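Local coordinates for diaminopropionate ammonia-lyase (Escherichia coli, PDB 4D9I), which catalyses the pyridoxal 5'-phosphate-dependent alpha,beta-elimination of both L- and D-diaminopropionate to pyruvate and ammonia, working as a homodimer, at residues R333-E338 / K383-E387; S21-S25 / T200-Q204; V316-M321 / A341-V346. All blocks are in the same frame, centred on the assembly; numbering follows the deposited sequence.

Contact 1: residues R333-E338 / K383-E387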
loop_
_atom_site.group_PDB
_atom_site.type_symbol
_atom_site.label_atom_id
_atom_site.label_comp_id
_atom_site.label_asym_id
_atom_site.label_seq_id
_atom_site.Cartn_x
_atom_site.Cartn_y
_atom_site.Cartn_z
ATOM N N ARG B 333 5.608 6.854 2.295
ATOM C CA ARG B 333 4.700 5.817 2.775
ATOM C C ARG B 333 4.719 5.778 4.309
ATOM O O ARG B 333 5.771 5.963 4.891
ATOM C CB ARG B 333 5.193 4.470 2.239
ATOM C CG ARG B 333 4.485 3.245 2.797
ATOM C CD ARG B 333 4.680 2.076 1.844
ATOM N NE ARG B 333 4.438 0.793 2.500
ATOM C CZ ARG B 333 5.420 0.011 2.941
ATOM N NH1 ARG B 333 6.687 0.369 2.730
ATOM N NH2 ARG B 333 5.166 -1.154 3.509
ATOM N N ILE B 334 3.567 5.513 4.933
ATOM C CA ILE B 334 3.421 5.516 6.395
ATOM C C ILE B 334 2.636 4.265 6.819
ATOM O O ILE B 334 1.584 3.948 6.246
ATOM C CB ILE B 334 2.692 6.806 6.887
ATOM C CG1 ILE B 334 3.531 8.067 6.571
ATOM C CG2 ILE B 334 2.344 6.701 8.363
ATOM C CD1 ILE B 334 2.805 9.396 6.734
ATOM N N ILE B 335 3.166 3.538 7.804
ATOM C CA ILE B 335 2.513 2.336 8.326
ATOM C C ILE B 335 1.667 2.834 9.502
ATOM O O ILE B 335 2.209 3.318 10.505
ATOM C CB ILE B 335 3.531 1.273 8.805
ATOM C CG1 ILE B 335 4.531 0.889 7.684
ATOM C CG2 ILE B 335 2.814 0.054 9.361
ATOM C CD1 ILE B 335 3.903 0.517 6.360
ATOM N N SER B 336 0.348 2.745 9.350
ATOM C CA SER B 336 -0.589 3.333 10.301
ATOM C C SER B 336 -1.675 2.314 10.650
ATOM O O SER B 336 -2.357 1.791 9.752
ATOM C CB SER B 336 -1.236 4.583 9.685
ATOM O OG SER B 336 -1.947 5.349 10.655
ATOM N N GLY B 337 -1.860 2.087 11.954
ATOM C CA GLY B 337 -2.854 1.134 12.451
ATOM C C GLY B 337 -4.257 1.688 12.317
ATOM O O GLY B 337 -4.437 2.840 11.951
ATOM N N GLU B 338 -5.253 0.884 12.659
ATOM C CA GLU B 338 -6.643 1.311 12.490
ATOM C C GLU B 338 -6.969 2.667 13.147
ATOM O O GLU B 338 -7.452 3.605 12.473
ATOM C CB GLU B 338 -7.598 0.223 12.976
ATOM C CG GLU B 338 -9.010 0.439 12.472
ATOM C CD GLU B 338 -9.915 -0.727 12.789
ATOM O OE1 GLU B 338 -9.499 -1.623 13.536
ATOM O OE2 GLU B 338 -11.055 -0.748 12.298
ATOM N N LYS B 383 -1.486 -8.805 11.929
ATOM C CA LYS B 383 -2.507 -9.661 11.327
ATOM C C LYS B 383 -3.604 -8.788 10.733
ATOM O O LYS B 383 -3.903 -8.871 9.550
ATOM C CB LYS B 383 -3.104 -10.589 12.394
ATOM C CG LYS B 383 -3.821 -11.813 11.857
ATOM C CD LYS B 383 -4.037 -12.809 12.996
ATOM C CE LYS B 383 -4.847 -14.017 12.555
ATOM N NZ LYS B 383 -6.098 -13.598 11.855
ATOM N N HIS B 384 -4.179 -7.929 11.574
ATOM C CA HIS B 384 -5.228 -6.991 11.166
ATOM C C HIS B 384 -4.741 -6.007 10.119
ATOM O O HIS B 384 -5.458 -5.679 9.141
ATOM C CB HIS B 384 -5.759 -6.288 12.426
ATOM C CG HIS B 384 -6.791 -5.232 12.155
ATOM N ND1 HIS B 384 -8.060 -5.529 11.814
ATOM C CD2 HIS B 384 -6.698 -3.843 12.168
ATOM C CE1 HIS B 384 -8.750 -4.390 11.620
ATOM N NE2 HIS B 384 -7.912 -3.353 11.839
ATOM N N TYR B 385 -3.531 -5.489 10.326
ATOM C CA TYR B 385 -2.971 -4.499 9.404
ATOM C C TYR B 385 -2.937 -5.084 7.983
ATOM O O TYR B 385 -3.407 -4.461 7.031
ATOM C CB TYR B 385 -1.559 -4.070 9.822
ATOM C CG TYR B 385 -1.011 -3.011 8.879
ATOM C CD1 TYR B 385 -1.429 -1.689 8.985
ATOM C CD2 TYR B 385 -0.126 -3.352 7.854
ATOM C CE1 TYR B 385 -0.970 -0.707 8.108
ATOM C CE2 TYR B 385 0.347 -2.385 6.974
ATOM C CZ TYR B 385 -0.074 -1.089 7.093
ATOM O OH TYR B 385 0.401 -0.155 6.238
ATOM N N ARG B 386 -2.406 -6.299 7.867
ATOM C CA ARG B 386 -2.248 -6.925 6.553
ATOM C C ARG B 386 -3.591 -7.386 5.975
ATOM O O ARG B 386 -3.809 -7.309 4.751
ATOM C CB ARG B 386 -1.220 -8.062 6.603
ATOM C CG ARG B 386 0.212 -7.581 6.844
ATOM C CD ARG B 386 0.621 -6.480 5.871
ATOM N NE ARG B 386 1.856 -5.815 6.290
ATOM C CZ ARG B 386 2.572 -4.998 5.518
ATOM N NH1 ARG B 386 2.184 -4.736 4.268
ATOM N NH2 ARG B 386 3.675 -4.431 6.005
ATOM N N GLU B 387 -4.500 -7.836 6.843
ATOM C CA GLU B 387 -5.869 -8.123 6.402
ATOM C C GLU B 387 -6.532 -6.888 5.756
ATOM O O GLU B 387 -7.204 -6.997 4.717
ATOM C CB GLU B 387 -6.711 -8.706 7.560
ATOM C CG GLU B 387 -6.399 -10.163 7.813
ATOM C CD GLU B 387 -6.848 -10.682 9.177
ATOM O OE1 GLU B 387 -7.356 -9.913 10.015
ATOM O OE2 GLU B 387 -6.668 -11.879 9.412
HETATM O O HOH W 1 6.320 -2.471 6.019
HETATM O O HOH W 2 -0.480 2.367 6.631
#
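Helix 382-389 lies against the extended run R333-G337 that leads into helix 338-352. At its start K383 takes no part in the contact, its NZ bridging to E387 OE2 at 3.0 Å one turn on. H384 points toward the loop and brings NE2 to 2.9 Å from E338 OE1, while its ND1 is hydrogen-bonded to K393. Y385 buries the most surface here. I335 CG2 sits over its ring, 4.2 Å from the centroid, in a CH-pi contact, and S336 O approaches the ring edge at CE1 (3.3 Å). In this fold type II enzyme the seam lies at the homodimer interface: Y385 OH bonds N326 of the second subunit, and a water 2.7 Å from Y385 OH links it to I334 O (2.6 Å) and S336 N (2.9 Å). R386 NH2 lies 4.4 Å from R333 NH2; these like charges are eased by acceptors on the second subunit, N326 OD1 for R333 and P327 O for R386, and a water weakly bonded to both lies between.

Contact 2: residues S21-S25 / T200-Q204; sequences SPLFS and TWIMQ
This contact is a loop-to-helix packing in a fold type II PLP enzyme, built round a Met-aromatic contact and one side-chain-to-backbone hydrogen bond; an ST motif shapes the turn itself. The turn S21-S25, after strand 8-12, lies against helix 197-206. It starts extended at S21 (phi/psi -123/111), passes through helical angles at P22 (-60/-29) and L23 (-65/-41), and opens at F24 (-113/76) before S25, the N-cap of helix 26-36. S21 OG accepts from F24 N at 3.3 Å, closing the ST motif. T200-Q204 is regular helix, with Q204 N bonded to T200 O at 3.0 Å; the closest CA atoms are those of F24 and Q204, 6.0 Å apart. F24 (chi1 m, chi2 -67°) extends its ring across T200, M203 and Q204: CE1 lies 3.6 Å from T200 O, near the ring plane, and 3.5 Å from M203 CB, and CD1 3.7 Å from Q204 CG. M203 (m, t, p) folds its tip over one ring face, CE 3.9 Å from the centroid and SD obliquely at 4.5 Å. I301 and L297 of helix 296-305 touch F24 and M203 respectively. L23 (t, p), exposed, rests CD2 on T200 CG2 at 3.9 Å. Q204 (m, t, chi3 -30°) reaches back to the turn, where NE2 donates to L23 O at 2.9 Å with an N-H...O angle of 166°.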
loop_
_atom_site.group_PDB
_atom_site.type_symbol
_atom_site.label_atom_id
_atom_site.label_comp_id
_atom_site.label_asym_id
_atom_site.label_seq_id
_atom_site.Cartn_x
_atom_site.Cartn_y
_atom_site.Cartn_z
ATOM N N SER B 21 -6.081 26.468 28.301
ATOM C CA SER B 21 -5.742 25.801 29.556
ATOM C C SER B 21 -4.263 26.033 29.917
ATOM O O SER B 21 -3.371 25.517 29.237
ATOM C CB SER B 21 -6.012 24.290 29.428
ATOM O OG SER B 21 -5.506 23.552 30.538
ATOM N N PRO B 22 -3.992 26.806 30.979
ATOM C CA PRO B 22 -2.598 26.980 31.413
ATOM C C PRO B 22 -1.935 25.655 31.799
ATOM O O PRO B 22 -0.722 25.536 31.689
ATOM C CB PRO B 22 -2.722 27.883 32.648
ATOM C CG PRO B 22 -4.009 28.618 32.459
ATOM C CD PRO B 22 -4.920 27.627 31.782
ATOM N N LEU B 23 -2.737 24.693 32.262
ATOM C CA LEU B 23 -2.271 23.346 32.630
ATOM C C LEU B 23 -1.711 22.511 31.459
ATOM O O LEU B 23 -0.709 21.810 31.620
ATOM C CB LEU B 23 -3.389 22.573 33.351
ATOM C CG LEU B 23 -2.919 21.388 34.214
ATOM C CD1 LEU B 23 -1.769 21.800 35.133
ATOM C CD2 LEU B 23 -4.063 20.787 35.024
ATOM N N PHE B 24 -2.366 22.585 30.298
ATOM C CA PHE B 24 -1.908 21.887 29.086
ATOM C C PHE B 24 -1.451 22.891 28.023
ATOM O O PHE B 24 -2.163 23.123 27.050
ATOM C CB PHE B 24 -2.998 20.926 28.529
ATOM C CG PHE B 24 -3.536 19.951 29.558
ATOM C CD1 PHE B 24 -2.721 18.941 30.087
ATOM C CD2 PHE B 24 -4.838 20.070 30.034
ATOM C CE1 PHE B 24 -3.201 18.066 31.054
ATOM C CE2 PHE B 24 -5.325 19.206 31.018
ATOM C CZ PHE B 24 -4.502 18.196 31.530
ATOM N N SER B 25 -0.257 23.456 28.209
ATOM C CA SER B 25 0.261 24.534 27.354
ATOM C C SER B 25 1.711 24.326 26.908
ATOM O O SER B 25 2.295 23.283 27.150
ATOM C CB SER B 25 0.135 25.881 28.074
ATOM O OG SER B 25 1.092 25.990 29.114
ATOM N N THR B 200 -3.277 13.824 34.200
ATOM C CA THR B 200 -2.702 15.123 33.889
ATOM C C THR B 200 -1.260 14.971 33.376
ATOM O O THR B 200 -0.911 15.530 32.323
ATOM C CB THR B 200 -2.768 16.064 35.113
ATOM O OG1 THR B 200 -4.146 16.288 35.453
ATOM C CG2 THR B 200 -2.110 17.408 34.811
ATOM N N TRP B 201 -0.430 14.201 34.086
ATOM C CA TRP B 201 0.953 14.007 33.638
ATOM C C TRP B 201 0.997 13.370 32.278
ATOM O O TRP B 201 1.818 13.745 31.425
ATOM C CB TRP B 201 1.751 13.158 34.610
ATOM C CG TRP B 201 2.216 13.874 35.862
ATOM C CD1 TRP B 201 2.632 15.192 35.980
ATOM C CD2 TRP B 201 2.368 13.303 37.205
ATOM N NE1 TRP B 201 2.999 15.477 37.274
ATOM C CE2 TRP B 201 2.876 14.382 38.055
ATOM C CE3 TRP B 201 2.150 12.047 37.768
ATOM C CZ2 TRP B 201 3.131 14.194 39.408
ATOM C CZ3 TRP B 201 2.413 11.873 39.132
ATOM C CH2 TRP B 201 2.897 12.920 39.929
ATOM N N ILE B 202 0.127 12.387 32.077
ATOM C CA ILE B 202 0.063 11.667 30.806
ATOM C C ILE B 202 -0.246 12.616 29.647
ATOM O O ILE B 202 0.386 12.544 28.595
ATOM C CB ILE B 202 -0.942 10.502 30.859
ATOM C CG1 ILE B 202 -0.389 9.384 31.746
ATOM C CG2 ILE B 202 -1.231 9.974 29.453
ATOM C CD1 ILE B 202 -1.412 8.345 32.171
ATOM N N MET B 203 -1.200 13.525 29.859
ATOM C CA MET B 203 -1.616 14.459 28.821
ATOM C C MET B 203 -0.570 15.507 28.530
ATOM O O MET B 203 -0.378 15.903 27.378
ATOM C CB MET B 203 -2.922 15.142 29.213
ATOM C CG MET B 203 -4.101 14.201 29.093
ATOM S SD MET B 203 -5.542 14.888 29.909
ATOM C CE MET B 203 -5.940 16.222 28.768
ATOM N N GLN B 204 0.112 15.952 29.575
ATOM C CA GLN B 204 1.239 16.846 29.399
ATOM C C GLN B 204 2.376 16.149 28.637
ATOM O O GLN B 204 2.986 16.744 27.737
ATOM C CB GLN B 204 1.711 17.361 30.752
ATOM C CG GLN B 204 0.683 18.247 31.445
ATOM C CD GLN B 204 1.070 18.642 32.866
ATOM O OE1 GLN B 204 1.761 17.913 33.558
ATOM N NE2 GLN B 204 0.604 19.800 33.306
#

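Contact 3: residues V316-M321 / A341-V346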
loop_
_atom_site.group_PDB
_atom_site.type_symbol
_atom_site.label_atom_id
_atom_site.label_comp_id
_atom_site.label_asym_id
_atom_site.label_seq_id
_atom_site.Cartn_x
_atom_site.Cartn_y
_atom_site.Cartn_z
ATOM N N VAL B 316 -13.895 4.022 7.539
ATOM C CA VAL B 316 -13.124 5.237 7.287
ATOM C C VAL B 316 -11.655 5.033 7.692
ATOM O O VAL B 316 -10.742 5.456 6.969
ATOM C CB VAL B 316 -13.733 6.449 8.041
ATOM C CG1 VAL B 316 -12.799 7.653 8.004
ATOM C CG2 VAL B 316 -15.082 6.821 7.443
ATOM N N ALA B 317 -11.452 4.374 8.838
ATOM C CA ALA B 317 -10.127 4.092 9.380
ATOM C C ALA B 317 -9.383 3.136 8.459
ATOM O O ALA B 317 -8.241 3.394 8.100
ATOM C CB ALA B 317 -10.236 3.529 10.810
ATOM N N ALA B 318 -10.063 2.068 8.037
ATOM C CA ALA B 318 -9.508 1.122 7.056
ATOM C C ALA B 318 -9.011 1.831 5.782
ATOM O O ALA B 318 -7.903 1.578 5.337
ATOM C CB ALA B 318 -10.517 0.043 6.718
ATOM N N LEU B 319 -9.837 2.709 5.212
ATOM C CA LEU B 319 -9.465 3.511 4.043
ATOM C C LEU B 319 -8.187 4.330 4.317
ATOM O O LEU B 319 -7.263 4.320 3.527
ATOM C CB LEU B 319 -10.623 4.436 3.674
ATOM C CG LEU B 319 -10.423 5.480 2.560
ATOM C CD1 LEU B 319 -10.122 4.772 1.243
ATOM C CD2 LEU B 319 -11.690 6.323 2.430
ATOM N N GLY B 320 -8.142 4.999 5.461
ATOM C CA GLY B 320 -6.933 5.703 5.883
ATOM C C GLY B 320 -5.677 4.835 5.939
ATOM O O GLY B 320 -4.619 5.250 5.492
ATOM N N MET B 321 -5.785 3.652 6.542
ATOM C CA MET B 321 -4.657 2.723 6.631
ATOM C C MET B 321 -4.068 2.438 5.237
ATOM O O MET B 321 -2.841 2.449 5.052
ATOM C CB MET B 321 -5.105 1.400 7.248
ATOM C CG MET B 321 -5.518 1.490 8.716
ATOM S SD MET B 321 -6.315 -0.016 9.312
ATOM C CE MET B 321 -4.972 -1.190 9.434
ATOM N N ALA B 341 -4.903 5.790 11.763
ATOM C CA ALA B 341 -5.151 6.252 10.400
ATOM C C ALA B 341 -6.469 6.997 10.166
ATOM O O ALA B 341 -6.675 7.547 9.087
ATOM C CB ALA B 341 -5.026 5.079 9.420
ATOM N N VAL B 342 -7.324 7.062 11.182
ATOM C CA VAL B 342 -8.710 7.485 11.005
ATOM C C VAL B 342 -8.857 8.966 10.650
ATOM O O VAL B 342 -9.778 9.321 9.926
ATOM C CB VAL B 342 -9.612 7.086 12.208
ATOM C CG1 VAL B 342 -9.340 7.953 13.434
ATOM C CG2 VAL B 342 -11.082 7.144 11.829
ATOM N N GLY B 343 -7.969 9.816 11.166
ATOM C CA GLY B 343 -7.983 11.234 10.812
ATOM C C GLY B 343 -7.740 11.373 9.316
ATOM O O GLY B 343 -8.520 12.027 8.595
ATOM N N LEU B 344 -6.666 10.757 8.836
ATOM C CA LEU B 344 -6.383 10.725 7.392
ATOM C C LEU B 344 -7.513 10.060 6.606
ATOM O O LEU B 344 -7.878 10.500 5.499
ATOM C CB LEU B 344 -5.045 10.017 7.105
ATOM C CG LEU B 344 -4.434 10.124 5.704
ATOM C CD1 LEU B 344 -5.128 9.188 4.722
ATOM C CD2 LEU B 344 -4.426 11.564 5.185
ATOM N N GLY B 345 -8.095 9.019 7.179
ATOM C CA GLY B 345 -9.232 8.379 6.541
ATOM C C GLY B 345 -10.364 9.340 6.265
ATOM O O GLY B 345 -10.997 9.247 5.218
ATOM N N VAL B 346 -10.621 10.265 7.203
ATOM C CA VAL B 346 -11.714 11.225 7.034
ATOM C C VAL B 346 -11.508 12.060 5.763
ATOM O O VAL B 346 -12.440 12.248 4.978
ATOM C CB VAL B 346 -11.887 12.145 8.264
ATOM C CG1 VAL B 346 -12.786 13.337 7.943
ATOM C CG2 VAL B 346 -12.461 11.357 9.429
#
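The short axes of V316-M321 and A341-V346 cross almost at right angles (94°) and approach to 6.8 Å, a close helix-helix packing made at glycines, in which helix 315-325 lies across helix 338-352 of this fold type II PLP enzyme. The second segment is kinked, N of G343 and L344 lacking a bond to the preceding turn. G320 CA and G345 CA are 3.6 Å apart, and one turn earlier on each helix A317 and V342 pair, CA atoms 4.0 Å apart. A beta carbon on G320 would fall 2.3 Å from A341 O, and one on G345 2.1 Å from V316 O, so neither could carry a side chain in this backbone geometry. V316 sets CG1 4.0 Å from V346 CG2 and 4.2 Å from V342 CG2, while A317 CB meets V342 CG2 at 3.8 Å. A341 CB packs on M321 CG at 3.7 Å. No hydrogen bond crosses; G345 CA makes a CA-H...O contact to V316 O at 3.3 Å.

In the fold
Contacts 1 and 3 are neighbours, centres 11 Å apart, and their segments alternate along the chain: 333-338 is the end of the connection from helix 315-325 into helix 338-352, the pair packed in contact 3. They meet where S336 O lies 3.3 Å from M321 CG. Contact 3 is wholly buried and apolar, backbone against backbone at the glycines with small side chains around them; contact 1, partly buried at the dimer interface, combines a tyrosine ring, a bridging water and arginines with partners on the second subunit. Contact 2, across the chain's centre and about 30 Å from contact 1 between centres, mixes ring and sulfur packing with a single glutamine-to-carbonyl hydrogen bond; no second subunit touches it.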